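PDB 6X3B: GDP-6-deoxy-D-mannose reductase from Pseudomonas aeruginosa, which probably reduces GDP-4-dehydro-6-deoxy-D-mannose to GDP-D-rhamnose with NADPH, a step toward lipopolysaccharide O-antigen. Local coordinates for residues Q83-E88 against K187-I192; A157-C162 against V175-N180. All blocks are in the same frame, centred on the assembly; numbering follows the deposited sequence.

Both contacts touch the same NADPH, but from different parts of the fold, their centres about 18 Å apart. Contact 1 joins two loops, each running into a helix, and is only partly buried; its chemistry is a thin polar bridge from a lysine to a threonine and on to the cofactor's pyrophosphate. Contact 2 is fully buried and packs helix 150-169 on strand 172-182 through a two-bond carboxylate-guanidinium pair beside an aliphatic contact; where the strand is interrupted, it borders the nicotinamide. Strand 172-182 leads on in the chain to helix 191-203, so residues 175-180 and 187-192 are successive pieces of one run along the cofactor.

Contact 1 of 2, residues Q83-E88 against K187-I192; sequences QTYVPE and KDSFVI. With NDP (NADPH dihydro-nicotinamide-adenine-dinucleotide phosphate), chain E.
The backbones of 83-88 and 187-192 stay well apart, 8.7 Å between Tyr85 CA and Lys187 CA at their nearest, the first leading into helix 86-91 and the second folding through a type I turn from Lys187 to Phe190 before helix 191-203. Lys187 spans the gap. Its chain runs out nearly straight and bends at the last torsion (chi4 -103°), which brings NZ to Thr84 OG1, 2.8 Å away, as donor of a hydrogen bond. The same hydroxyl gives its proton to O1A of NADPH at 2.8 Å, so it is used both ways, linking lysine and pyrophosphate, and the nearby ammonium probably adds to the positive field there. Tyr85 flanks the lysine: NZ lies 3.4 Å from Tyr85 CB, oblique to the ring. At the ring's edge and in its plane sits Ser189 OG, 3.3 Å from Tyr85 CE1, while Pro87 CD covers one face. Gln83 folds its amide back on its own loop, OE1 accepting from Tyr85 N at 3.0 Å and NE2 donating to Tyr85 O as well as bonding to Thr96. Phe190 reaches the nicotinamide end, CE2 3.7 Å from the carboxamide O7N of NADPH. Together the two loops line the NADPH pocket of an epimerase/dehydratase-family reductase, meeting beside the pyrophosphate from separate parts of the chain.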
ATOM      1  N   GLN A  83       1.671  15.765   1.624  1.00 16.56           N
ATOM      2  CA  GLN A  83       2.859  15.996   2.425  1.00 19.09           C
ATOM      3  C   GLN A  83       3.995  15.326   1.660  1.00 23.51           C
ATOM      4  O   GLN A  83       4.018  14.099   1.519  1.00 20.30           O
ATOM      5  CB  GLN A  83       2.656  15.409   3.821  1.00 15.51           C
ATOM      6  CG  GLN A  83       3.583  16.015   4.902  1.00 18.14           C
ATOM      7  CD  GLN A  83       5.034  15.875   4.516  1.00 19.30           C
ATOM      8  OE1 GLN A  83       5.623  16.778   3.934  1.00 26.79           O
ATOM      9  NE2 GLN A  83       5.608  14.685   4.778  1.00 17.96           N
ATOM     10  N   THR A  84       4.913  16.119   1.122  1.00 18.45           N
ATOM     11  CA  THR A  84       5.825  15.599   0.110  1.00 22.59           C
ATOM     12  C   THR A  84       7.275  15.566   0.572  1.00 21.38           C
ATOM     13  O   THR A  84       8.159  15.272  -0.238  1.00 23.12           O
ATOM     14  CB  THR A  84       5.722  16.433  -1.163  1.00 19.06           C
ATOM     15  OG1 THR A  84       6.285  17.734  -0.915  1.00 23.53           O
ATOM     16  CG2 THR A  84       4.253  16.589  -1.575  1.00 20.64           C
ATOM     17  N   TYR A  85       7.540  15.855   1.839  1.00 20.88           N
ATOM     18  CA  TYR A  85       8.900  15.970   2.352  1.00 27.23           C
ATOM     19  C   TYR A  85       9.246  14.723   3.172  1.00 26.16           C
ATOM     20  O   TYR A  85       8.589  14.440   4.177  1.00 24.26           O
ATOM     21  CB  TYR A  85       9.021  17.242   3.196  1.00 32.61           C
ATOM     22  CG  TYR A  85      10.446  17.677   3.532  1.00 37.38           C
ATOM     23  CD1 TYR A  85      11.436  17.733   2.547  1.00 42.13           C
ATOM     24  CD2 TYR A  85      10.792  18.055   4.834  1.00 37.69           C
ATOM     25  CE1 TYR A  85      12.743  18.135   2.856  1.00 39.63           C
ATOM     26  CE2 TYR A  85      12.079  18.467   5.149  1.00 40.03           C
ATOM     27  CZ  TYR A  85      13.050  18.507   4.162  1.00 41.35           C
ATOM     28  OH  TYR A  85      14.327  18.905   4.492  1.00 53.38           O
ATOM     29  N   VAL A  86      10.280  13.985   2.744  1.00 23.66           N
ATOM     30  CA  VAL A  86      10.657  12.768   3.462  1.00 18.37           C
ATOM     31  C   VAL A  86      11.066  13.042   4.906  1.00 20.54           C
ATOM     32  O   VAL A  86      10.600  12.321   5.801  1.00 21.84           O
ATOM     33  CB  VAL A  86      11.731  11.993   2.663  1.00 22.72           C
ATOM     34  CG1 VAL A  86      12.250  10.795   3.474  1.00 20.98           C
ATOM     35  CG2 VAL A  86      11.149  11.521   1.296  1.00 18.42           C
ATOM     36  N   PRO A  87      11.880  14.063   5.214  1.00 27.22           N
ATOM     37  CA  PRO A  87      12.206  14.280   6.636  1.00 23.06           C
ATOM     38  C   PRO A  87      10.987  14.575   7.487  1.00 21.99           C
ATOM     39  O   PRO A  87      10.908  14.092   8.616  1.00 22.48           O
ATOM     40  CB  PRO A  87      13.196  15.454   6.594  1.00 28.48           C
ATOM     41  CG  PRO A  87      13.853  15.324   5.288  1.00 31.19           C
ATOM     42  CD  PRO A  87      12.727  14.902   4.345  1.00 29.13           C
ATOM     43  N   GLU A  88      10.004  15.314   6.959  1.00 19.22           N
ATOM     44  CA  GLU A  88       8.780  15.564   7.715  1.00 21.17           C
ATOM     45  C   GLU A  88       8.005  14.270   7.966  1.00 18.69           C
ATOM     46  O   GLU A  88       7.367  14.105   9.014  1.00 19.62           O
ATOM     47  CB  GLU A  88       7.912  16.574   6.949  1.00 23.63           C
ATOM     48  CG  GLU A  88       6.524  16.814   7.522  1.00 25.48           C
ATOM     49  CD  GLU A  88       6.539  17.318   8.947  1.00 35.34           C
ATOM     50  OE1 GLU A  88       7.569  17.871   9.391  1.00 36.03           O
ATOM     51  OE2 GLU A  88       5.506  17.152   9.629  1.00 37.39           O
ATOM     52  N   LYS A 187      12.028  21.925  -4.117  1.00 31.36           N
ATOM     53  CA  LYS A 187      12.525  21.994  -2.739  1.00 35.49           C
ATOM     54  C   LYS A 187      14.020  22.272  -2.710  1.00 34.75           C
ATOM     55  O   LYS A 187      14.803  21.560  -3.343  1.00 30.31           O
ATOM     56  CB  LYS A 187      12.279  20.676  -1.998  1.00 33.91           C
ATOM     57  CG  LYS A 187      10.855  20.279  -1.798  1.00 35.70           C
ATOM     58  CD  LYS A 187      10.798  18.812  -1.393  1.00 39.49           C
ATOM     59  CE  LYS A 187       9.374  18.292  -1.410  1.00 34.16           C
ATOM     60  NZ  LYS A 187       8.906  18.225  -0.010  1.00 38.50           N
ATOM     61  N   ASP A 188      14.427  23.274  -1.925  1.00 43.63           N
ATOM     62  CA  ASP A 188      15.850  23.578  -1.794  1.00 37.66           C
ATOM     63  C   ASP A 188      16.654  22.416  -1.216  1.00 42.69           C
ATOM     64  O   ASP A 188      17.881  22.385  -1.374  1.00 45.68           O
ATOM     65  CB  ASP A 188      16.044  24.824  -0.929  1.00 50.33           C
ATOM     66  CG  ASP A 188      17.503  25.181  -0.752  1.00 48.26           C
ATOM     67  OD1 ASP A 188      18.118  25.653  -1.734  1.00 44.61           O
ATOM     68  OD2 ASP A 188      18.041  24.969   0.357  1.00 50.57           O
ATOM     69  N   SER A 189      16.004  21.452  -0.560  1.00 43.15           N
ATOM     70  CA  SER A 189      16.746  20.329   0.005  1.00 41.04           C
ATOM     71  C   SER A 189      17.251  19.367  -1.065  1.00 39.23           C
ATOM     72  O   SER A 189      18.132  18.549  -0.781  1.00 36.02           O
ATOM     73  CB  SER A 189      15.879  19.580   1.020  1.00 44.45           C
ATOM     74  OG  SER A 189      14.844  18.852   0.370  1.00 48.53           O
ATOM     75  N   PHE A 190      16.719  19.440  -2.284  1.00 34.87           N
ATOM     76  CA  PHE A 190      17.270  18.659  -3.381  1.00 35.29           C
ATOM     77  C   PHE A 190      18.613  19.242  -3.805  1.00 35.68           C
ATOM     78  O   PHE A 190      18.755  20.460  -3.944  1.00 33.71           O
ATOM     79  CB  PHE A 190      16.303  18.645  -4.564  1.00 35.55           C
ATOM     80  CG  PHE A 190      15.193  17.638  -4.428  1.00 42.62           C
ATOM     81  CD1 PHE A 190      15.466  16.271  -4.460  1.00 38.34           C
ATOM     82  CD2 PHE A 190      13.883  18.056  -4.262  1.00 33.91           C
ATOM     83  CE1 PHE A 190      14.445  15.349  -4.330  1.00 42.52           C
ATOM     84  CE2 PHE A 190      12.860  17.142  -4.136  1.00 32.90           C
ATOM     85  CZ  PHE A 190      13.140  15.788  -4.165  1.00 40.35           C
ATOM     86  N   VAL A 191      19.603  18.366  -4.020  1.00 28.93           N
ATOM     87  CA  VAL A 191      20.974  18.838  -4.233  1.00 32.27           C
ATOM     88  C   VAL A 191      21.069  19.718  -5.481  1.00 30.43           C
ATOM     89  O   VAL A 191      21.812  20.707  -5.499  1.00 29.40           O
ATOM     90  CB  VAL A 191      21.954  17.647  -4.294  1.00 36.21           C
ATOM     91  CG1 VAL A 191      21.685  16.777  -5.505  1.00 36.48           C
ATOM     92  CG2 VAL A 191      23.411  18.144  -4.284  1.00 33.00           C
ATOM     93  N   ILE A 192      20.326  19.387  -6.538  1.00 37.02           N
ATOM     94  CA  ILE A 192      20.434  20.182  -7.760  1.00 30.57           C
ATOM     95  C   ILE A 192      19.800  21.547  -7.564  1.00 26.21           C
ATOM     96  O   ILE A 192      20.334  22.565  -8.019  1.00 28.68           O
ATOM     97  CB  ILE A 192      19.813  19.445  -8.958  1.00 34.07           C
ATOM     98  CG1 ILE A 192      20.626  18.190  -9.278  1.00 30.92           C
ATOM     99  CG2 ILE A 192      19.755  20.389 -10.168  1.00 28.23           C
ATOM    100  CD1 ILE A 192      22.130  18.440  -9.403  1.00 28.69           C
TER
HETATM  101  PA  NDP E 401       4.485  20.554  -2.752  1.00 21.80           P
HETATM  102  O1A NDP E 401       4.813  20.105  -1.369  1.00 23.53           O
HETATM  103  O2A NDP E 401       5.319  21.624  -3.371  1.00 22.50           O
HETATM  104  O5B NDP E 401       2.942  20.976  -2.825  1.00 27.13           O
HETATM  105  C5B NDP E 401       1.980  20.262  -2.013  1.00 20.47           C
HETATM  106  C4B NDP E 401       0.610  20.850  -2.243  1.00 20.02           C
HETATM  107  O4B NDP E 401      -0.363  20.122  -1.450  1.00 22.91           O
HETATM  108  C3B NDP E 401       0.440  22.329  -1.866  1.00 22.43           C
HETATM  109  O3B NDP E 401      -0.343  23.015  -2.835  1.00 22.16           O
HETATM  110  C2B NDP E 401      -0.251  22.257  -0.510  1.00 21.46           C
HETATM  111  O2B NDP E 401      -1.044  23.420  -0.288  1.00 26.18           O
HETATM  112  C1B NDP E 401      -1.137  21.035  -0.709  1.00 19.96           C
HETATM  113  N9A NDP E 401      -1.554  20.400   0.533  1.00 21.41           N
HETATM  114  C8A NDP E 401      -0.740  19.852   1.493  1.00 17.72           C
HETATM  115  N7A NDP E 401      -1.399  19.356   2.509  1.00 19.45           N
HETATM  116  C5A NDP E 401      -2.731  19.591   2.203  1.00 20.24           C
HETATM  117  C6A NDP E 401      -3.928  19.304   2.883  1.00 22.50           C
HETATM  118  N6A NDP E 401      -3.933  18.689   4.063  1.00 21.00           N
HETATM  119  N1A NDP E 401      -5.095  19.674   2.305  1.00 22.93           N
HETATM  120  C2A NDP E 401      -5.041  20.292   1.119  1.00 20.34           C
HETATM  121  N3A NDP E 401      -3.980  20.615   0.385  1.00 21.88           N
HETATM  122  C4A NDP E 401      -2.840  20.235   0.987  1.00 17.17           C
HETATM  123  O3  NDP E 401       4.500  19.281  -3.725  1.00 26.26           O
HETATM  124  PN  NDP E 401       5.116  19.098  -5.191  1.00 20.98           P
HETATM  125  O1N NDP E 401       4.401  20.016  -6.124  1.00 20.71           O
HETATM  126  O2N NDP E 401       6.601  19.196  -5.098  1.00 22.22           O
HETATM  127  O5D NDP E 401       4.704  17.584  -5.515  1.00 23.08           O
HETATM  128  C5D NDP E 401       3.489  17.336  -6.261  1.00 21.17           C
HETATM  129  C4D NDP E 401       3.209  15.854  -6.265  1.00 20.26           C
HETATM  130  O4D NDP E 401       4.304  15.168  -6.924  1.00 21.16           O
HETATM  131  C3D NDP E 401       3.066  15.199  -4.884  1.00 22.64           C
HETATM  132  O3D NDP E 401       2.049  14.207  -4.888  1.00 21.25           O
HETATM  133  C2D NDP E 401       4.456  14.605  -4.670  1.00 23.21           C
HETATM  134  O2D NDP E 401       4.456  13.509  -3.768  1.00 19.46           O
HETATM  135  C1D NDP E 401       4.833  14.173  -6.082  1.00 21.46           C
HETATM  136  N1N NDP E 401       6.310  14.108  -6.286  1.00 23.98           N
HETATM  137  C2N NDP E 401       7.061  15.249  -6.370  1.00 20.99           C
HETATM  138  C3N NDP E 401       8.387  15.215  -6.707  1.00 24.23           C
HETATM  139  C7N NDP E 401       9.187  16.447  -6.523  1.00 32.54           C
HETATM  140  O7N NDP E 401      10.403  16.426  -6.739  1.00 27.43           O
HETATM  141  N7N NDP E 401       8.563  17.548  -6.130  1.00 26.16           N
HETATM  142  C4N NDP E 401       8.950  13.942  -7.239  1.00 26.82           C
HETATM  143  C5N NDP E 401       8.071  12.776  -7.051  1.00 25.21           C
HETATM  144  C6N NDP E 401       6.941  12.893  -6.391  1.00 22.78           C
HETATM  145  P2B NDP E 401      -0.515  24.258   0.986  1.00 31.55           P
HETATM  146  O1X NDP E 401      -1.441  25.449   1.105  1.00 34.59           O
HETATM  147  O2X NDP E 401      -0.603  23.344   2.191  1.00 43.01           O
HETATM  148  O3X NDP E 401       0.911  24.669   0.684  1.00 33.57           O

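Contact 2 of 2, residues A157-C162 against V175-N180; sequences AAESLC and VARPFN. With NDP (NADPH dihydro-nicotinamide-adenine-dinucleotide phosphate), chain E.
Glu159 and Arg177 meet in a side-on salt bridge in which each carboxylate oxygen takes one nitrogen. Arg177 NH2 donates to Glu159 OE1 over 2.7 Å, on the syn lone pair, with an N-H...O angle of 153°. The second bond, from Arg177 NE to Glu159 OE2, is 2.8 Å long and straighter; OE2 is again met on the syn side but somewhat out of the carboxylate plane. The two flat groups are turned 33° against each other, so the pair is twisted rather than coplanar, yet two bonds to two oxygens still limit rotation of either group. The two side chains cross at about a right angle: Arg177 is extended from CG to NE, and Glu159 runs straight beyond CG (chi2 -172°), carrying its carboxylate from the helix to the arginine. Alongside, the aliphatic part of Glu159 rests on Val175, Glu159 CG to Val175 CG1 at 3.7 Å, a greasy contact beside the buried charges.

The next shell fixes both ends. Ser124 OG is hydrogen-bonded to Glu159 OE2, giving that oxygen a second polar partner, and Tyr129 OH is hydrogen-bonded to Arg177 NH1. Facing the guanidinium and with the further bond to Ser124, the glutamate is probably ionised despite its burial. Further along, Pro178 O comes within 3.8 Å of NADPH C5N and Phe179 O equally near C4N, so the strand borders the nicotinamide ring where it is interrupted.

Helix 150-169 lies on the mixed central sheet, with Cys162 against Phe120 and Tyr122 of strand 119-123, and Leu161 against helix 93-114. Val175 and Arg177 make backbone bonds to strand 244-247 and its lead-in, Ala176 to Tyr122 and Ser124, while Ala157 packs on Ala157 of the second subunit.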
ATOM      1  N   ALA A 157       0.377   3.158  -0.524  1.00 15.19           N
ATOM      2  CA  ALA A 157      -0.934   2.898   0.048  1.00 16.26           C
ATOM      3  C   ALA A 157      -2.019   3.682  -0.700  1.00 20.74           C
ATOM      4  O   ALA A 157      -3.099   3.152  -0.989  1.00 16.20           O
ATOM      5  CB  ALA A 157      -0.931   3.243   1.538  1.00 15.63           C
ATOM      6  N   ALA A 158      -1.748   4.943  -1.033  1.00 17.45           N
ATOM      7  CA  ALA A 158      -2.764   5.729  -1.735  1.00 15.66           C
ATOM      8  C   ALA A 158      -2.973   5.236  -3.168  1.00 15.54           C
ATOM      9  O   ALA A 158      -4.090   5.305  -3.686  1.00 19.64           O
ATOM     10  CB  ALA A 158      -2.360   7.200  -1.733  1.00 12.55           C
ATOM     11  N   GLU A 159      -1.907   4.774  -3.829  1.00 14.62           N
ATOM     12  CA  GLU A 159      -2.042   4.104  -5.125  1.00 21.09           C
ATOM     13  C   GLU A 159      -3.067   2.982  -5.048  1.00 20.29           C
ATOM     14  O   GLU A 159      -4.000   2.911  -5.857  1.00 15.71           O
ATOM     15  CB  GLU A 159      -0.701   3.506  -5.564  1.00 23.00           C
ATOM     16  CG  GLU A 159       0.371   4.433  -6.088  1.00 23.70           C
ATOM     17  CD  GLU A 159       1.549   3.632  -6.647  1.00 24.40           C
ATOM     18  OE1 GLU A 159       1.361   2.422  -6.928  1.00 22.59           O
ATOM     19  OE2 GLU A 159       2.652   4.184  -6.831  1.00 19.13           O
ATOM     20  N   SER A 160      -2.884   2.080  -4.079  1.00 18.20           N
ATOM     21  CA  SER A 160      -3.774   0.931  -3.913  1.00 15.47           C
ATOM     22  C   SER A 160      -5.209   1.379  -3.683  1.00 16.65           C
ATOM     23  O   SER A 160      -6.151   0.854  -4.300  1.00 17.37           O
ATOM     24  CB  SER A 160      -3.300   0.076  -2.726  1.00 19.58           C
ATOM     25  OG  SER A 160      -1.944  -0.252  -2.870  1.00 31.60           O
ATOM     26  N   LEU A 161      -5.389   2.356  -2.788  1.00 14.38           N
ATOM     27  CA  LEU A 161      -6.711   2.901  -2.515  1.00 15.21           C
ATOM     28  C   LEU A 161      -7.359   3.436  -3.790  1.00 18.48           C
ATOM     29  O   LEU A 161      -8.492   3.056  -4.132  1.00 18.55           O
ATOM     30  CB  LEU A 161      -6.616   4.005  -1.448  1.00 12.81           C
ATOM     31  CG  LEU A 161      -7.944   4.733  -1.189  1.00 22.38           C
ATOM     32  CD1 LEU A 161      -8.969   3.768  -0.567  1.00 19.97           C
ATOM     33  CD2 LEU A 161      -7.735   5.976  -0.292  1.00 19.09           C
ATOM     34  N   CYS A 162      -6.653   4.317  -4.515  1.00 15.96           N
ATOM     35  CA  CYS A 162      -7.243   4.875  -5.739  1.00 16.51           C
ATOM     36  C   CYS A 162      -7.599   3.778  -6.741  1.00 17.51           C
ATOM     37  O   CYS A 162      -8.669   3.814  -7.364  1.00 18.18           O
ATOM     38  CB  CYS A 162      -6.294   5.875  -6.376  1.00 17.16           C
ATOM     39  SG  CYS A 162      -6.139   7.368  -5.373  1.00 19.95           S
ATOM     40  N   VAL A 175      -2.471   5.828 -12.371  1.00 20.56           N
ATOM     41  CA  VAL A 175      -1.414   6.114 -11.413  1.00 18.73           C
ATOM     42  C   VAL A 175      -0.152   6.460 -12.188  1.00 21.28           C
ATOM     43  O   VAL A 175       0.254   5.729 -13.102  1.00 19.88           O
ATOM     44  CB  VAL A 175      -1.171   4.930 -10.457  1.00 19.70           C
ATOM     45  CG1 VAL A 175       0.112   5.154  -9.686  1.00 20.45           C
ATOM     46  CG2 VAL A 175      -2.329   4.795  -9.494  1.00 19.68           C
ATOM     47  N   ALA A 176       0.471   7.571 -11.822  1.00 19.10           N
ATOM     48  CA  ALA A 176       1.766   7.940 -12.354  1.00 17.57           C
ATOM     49  C   ALA A 176       2.797   7.866 -11.239  1.00 15.84           C
ATOM     50  O   ALA A 176       2.531   8.329 -10.127  1.00 18.71           O
ATOM     51  CB  ALA A 176       1.734   9.353 -12.937  1.00 18.27           C
ATOM     52  N   ARG A 177       3.980   7.314 -11.543  1.00 17.06           N
ATOM     53  CA  ARG A 177       5.130   7.288 -10.625  1.00 16.24           C
ATOM     54  C   ARG A 177       6.244   8.144 -11.213  1.00 16.43           C
ATOM     55  O   ARG A 177       7.108   7.640 -11.944  1.00 19.73           O
ATOM     56  CB  ARG A 177       5.631   5.859 -10.370  1.00 17.88           C
ATOM     57  CG  ARG A 177       4.632   5.000  -9.596  1.00 14.84           C
ATOM     58  CD  ARG A 177       5.045   3.521  -9.543  1.00 17.43           C
ATOM     59  NE  ARG A 177       4.162   2.773  -8.661  1.00 15.91           N
ATOM     60  CZ  ARG A 177       4.183   1.447  -8.550  1.00 20.45           C
ATOM     61  NH1 ARG A 177       5.030   0.738  -9.296  1.00 16.66           N
ATOM     62  NH2 ARG A 177       3.363   0.833  -7.702  1.00 17.63           N
ATOM     63  N   PRO A 178       6.253   9.446 -10.965  1.00 19.72           N
ATOM     64  CA  PRO A 178       7.314  10.289 -11.526  1.00 17.69           C
ATOM     65  C   PRO A 178       8.605  10.102 -10.758  1.00 19.77           C
ATOM     66  O   PRO A 178       8.608   9.915  -9.536  1.00 22.04           O
ATOM     67  CB  PRO A 178       6.769  11.708 -11.341  1.00 17.79           C
ATOM     68  CG  PRO A 178       5.885  11.583 -10.099  1.00 19.27           C
ATOM     69  CD  PRO A 178       5.244  10.226 -10.223  1.00 21.78           C
ATOM     70  N   PHE A 179       9.714  10.155 -11.490  1.00 16.04           N
ATOM     71  CA  PHE A 179      11.013  10.107 -10.838  1.00 20.16           C
ATOM     72  C   PHE A 179      11.464  11.550 -10.587  1.00 21.86           C
ATOM     73  O   PHE A 179      10.617  12.414 -10.340  1.00 24.58           O
ATOM     74  CB  PHE A 179      11.981   9.254 -11.678  1.00 19.58           C
ATOM     75  CG  PHE A 179      11.686   7.749 -11.593  1.00 24.94           C
ATOM     76  CD1 PHE A 179      10.432   7.254 -11.926  1.00 19.05           C
ATOM     77  CD2 PHE A 179      12.649   6.852 -11.145  1.00 20.33           C
ATOM     78  CE1 PHE A 179      10.144   5.882 -11.850  1.00 20.49           C
ATOM     79  CE2 PHE A 179      12.379   5.485 -11.070  1.00 23.40           C
ATOM     80  CZ  PHE A 179      11.117   4.998 -11.415  1.00 20.64           C
ATOM     81  N   ASN A 180      12.774  11.786 -10.554  1.00 19.61           N
ATOM     82  CA  ASN A 180      13.317  13.122 -10.185  1.00 20.46           C
ATOM     83  C   ASN A 180      12.782  14.243 -11.086  1.00 19.68           C
ATOM     84  O   ASN A 180      12.748  14.059 -12.309  1.00 23.39           O
ATOM     85  CB  ASN A 180      14.839  13.106 -10.054  1.00 20.34           C
ATOM     86  CG  ASN A 180      15.293  12.325  -8.841  1.00 31.05           C
ATOM     87  OD1 ASN A 180      15.197  11.104  -8.819  1.00 25.78           O
ATOM     88  ND2 ASN A 180      15.769  13.022  -7.824  1.00 27.53           N
TER
HETATM   89  PA  NDP E 401       4.485  20.554  -2.752  1.00 21.80           P
HETATM   90  O1A NDP E 401       4.813  20.105  -1.369  1.00 23.53           O
HETATM   91  O2A NDP E 401       5.319  21.624  -3.371  1.00 22.50           O
HETATM   92  O5B NDP E 401       2.942  20.976  -2.825  1.00 27.13           O
HETATM   93  C5B NDP E 401       1.980  20.262  -2.013  1.00 20.47           C
HETATM   94  C4B NDP E 401       0.610  20.850  -2.243  1.00 20.02           C
HETATM   95  O4B NDP E 401      -0.363  20.122  -1.450  1.00 22.91           O
HETATM   96  C3B NDP E 401       0.440  22.329  -1.866  1.00 22.43           C
HETATM   97  O3B NDP E 401      -0.343  23.015  -2.835  1.00 22.16           O
HETATM   98  C2B NDP E 401      -0.251  22.257  -0.510  1.00 21.46           C
HETATM   99  O2B NDP E 401      -1.044  23.420  -0.288  1.00 26.18           O
HETATM  100  C1B NDP E 401      -1.137  21.035  -0.709  1.00 19.96           C
HETATM  101  N9A NDP E 401      -1.554  20.400   0.533  1.00 21.41           N
HETATM  102  C8A NDP E 401      -0.740  19.852   1.493  1.00 17.72           C
HETATM  103  N7A NDP E 401      -1.399  19.356   2.509  1.00 19.45           N
HETATM  104  C5A NDP E 401      -2.731  19.591   2.203  1.00 20.24           C
HETATM  105  C6A NDP E 401      -3.928  19.304   2.883  1.00 22.50           C
HETATM  106  N6A NDP E 401      -3.933  18.689   4.063  1.00 21.00           N
HETATM  107  N1A NDP E 401      -5.095  19.674   2.305  1.00 22.93           N
HETATM  108  C2A NDP E 401      -5.041  20.292   1.119  1.00 20.34           C
HETATM  109  N3A NDP E 401      -3.980  20.615   0.385  1.00 21.88           N
HETATM  110  C4A NDP E 401      -2.840  20.235   0.987  1.00 17.17           C
HETATM  111  O3  NDP E 401       4.500  19.281  -3.725  1.00 26.26           O
HETATM  112  PN  NDP E 401       5.116  19.098  -5.191  1.00 20.98           P
HETATM  113  O1N NDP E 401       4.401  20.016  -6.124  1.00 20.71           O
HETATM  114  O2N NDP E 401       6.601  19.196  -5.098  1.00 22.22           O
HETATM  115  O5D NDP E 401       4.704  17.584  -5.515  1.00 23.08           O
HETATM  116  C5D NDP E 401       3.489  17.336  -6.261  1.00 21.17           C
HETATM  117  C4D NDP E 401       3.209  15.854  -6.265  1.00 20.26           C
HETATM  118  O4D NDP E 401       4.304  15.168  -6.924  1.00 21.16           O
HETATM  119  C3D NDP E 401       3.066  15.199  -4.884  1.00 22.64           C
HETATM  120  O3D NDP E 401       2.049  14.207  -4.888  1.00 21.25           O
HETATM  121  C2D NDP E 401       4.456  14.605  -4.670  1.00 23.21           C
HETATM  122  O2D NDP E 401       4.456  13.509  -3.768  1.00 19.46           O
HETATM  123  C1D NDP E 401       4.833  14.173  -6.082  1.00 21.46           C
HETATM  124  N1N NDP E 401       6.310  14.108  -6.286  1.00 23.98           N
HETATM  125  C2N NDP E 401       7.061  15.249  -6.370  1.00 20.99           C
HETATM  126  C3N NDP E 401       8.387  15.215  -6.707  1.00 24.23           C
HETATM  127  C7N NDP E 401       9.187  16.447  -6.523  1.00 32.54           C
HETATM  128  O7N NDP E 401      10.403  16.426  -6.739  1.00 27.43           O
HETATM  129  N7N NDP E 401       8.563  17.548  -6.130  1.00 26.16           N
HETATM  130  C4N NDP E 401       8.950  13.942  -7.239  1.00 26.82           C
HETATM  131  C5N NDP E 401       8.071  12.776  -7.051  1.00 25.21           C
HETATM  132  C6N NDP E 401       6.941  12.893  -6.391  1.00 22.78           C
HETATM  133  P2B NDP E 401      -0.515  24.258   0.986  1.00 31.55           P
HETATM  134  O1X NDP E 401      -1.441  25.449   1.105  1.00 34.59           O
HETATM  135  O2X NDP E 401      -0.603  23.344   2.191  1.00 43.01           O
HETATM  136  O3X NDP E 401       0.911  24.669   0.684  1.00 33.57           O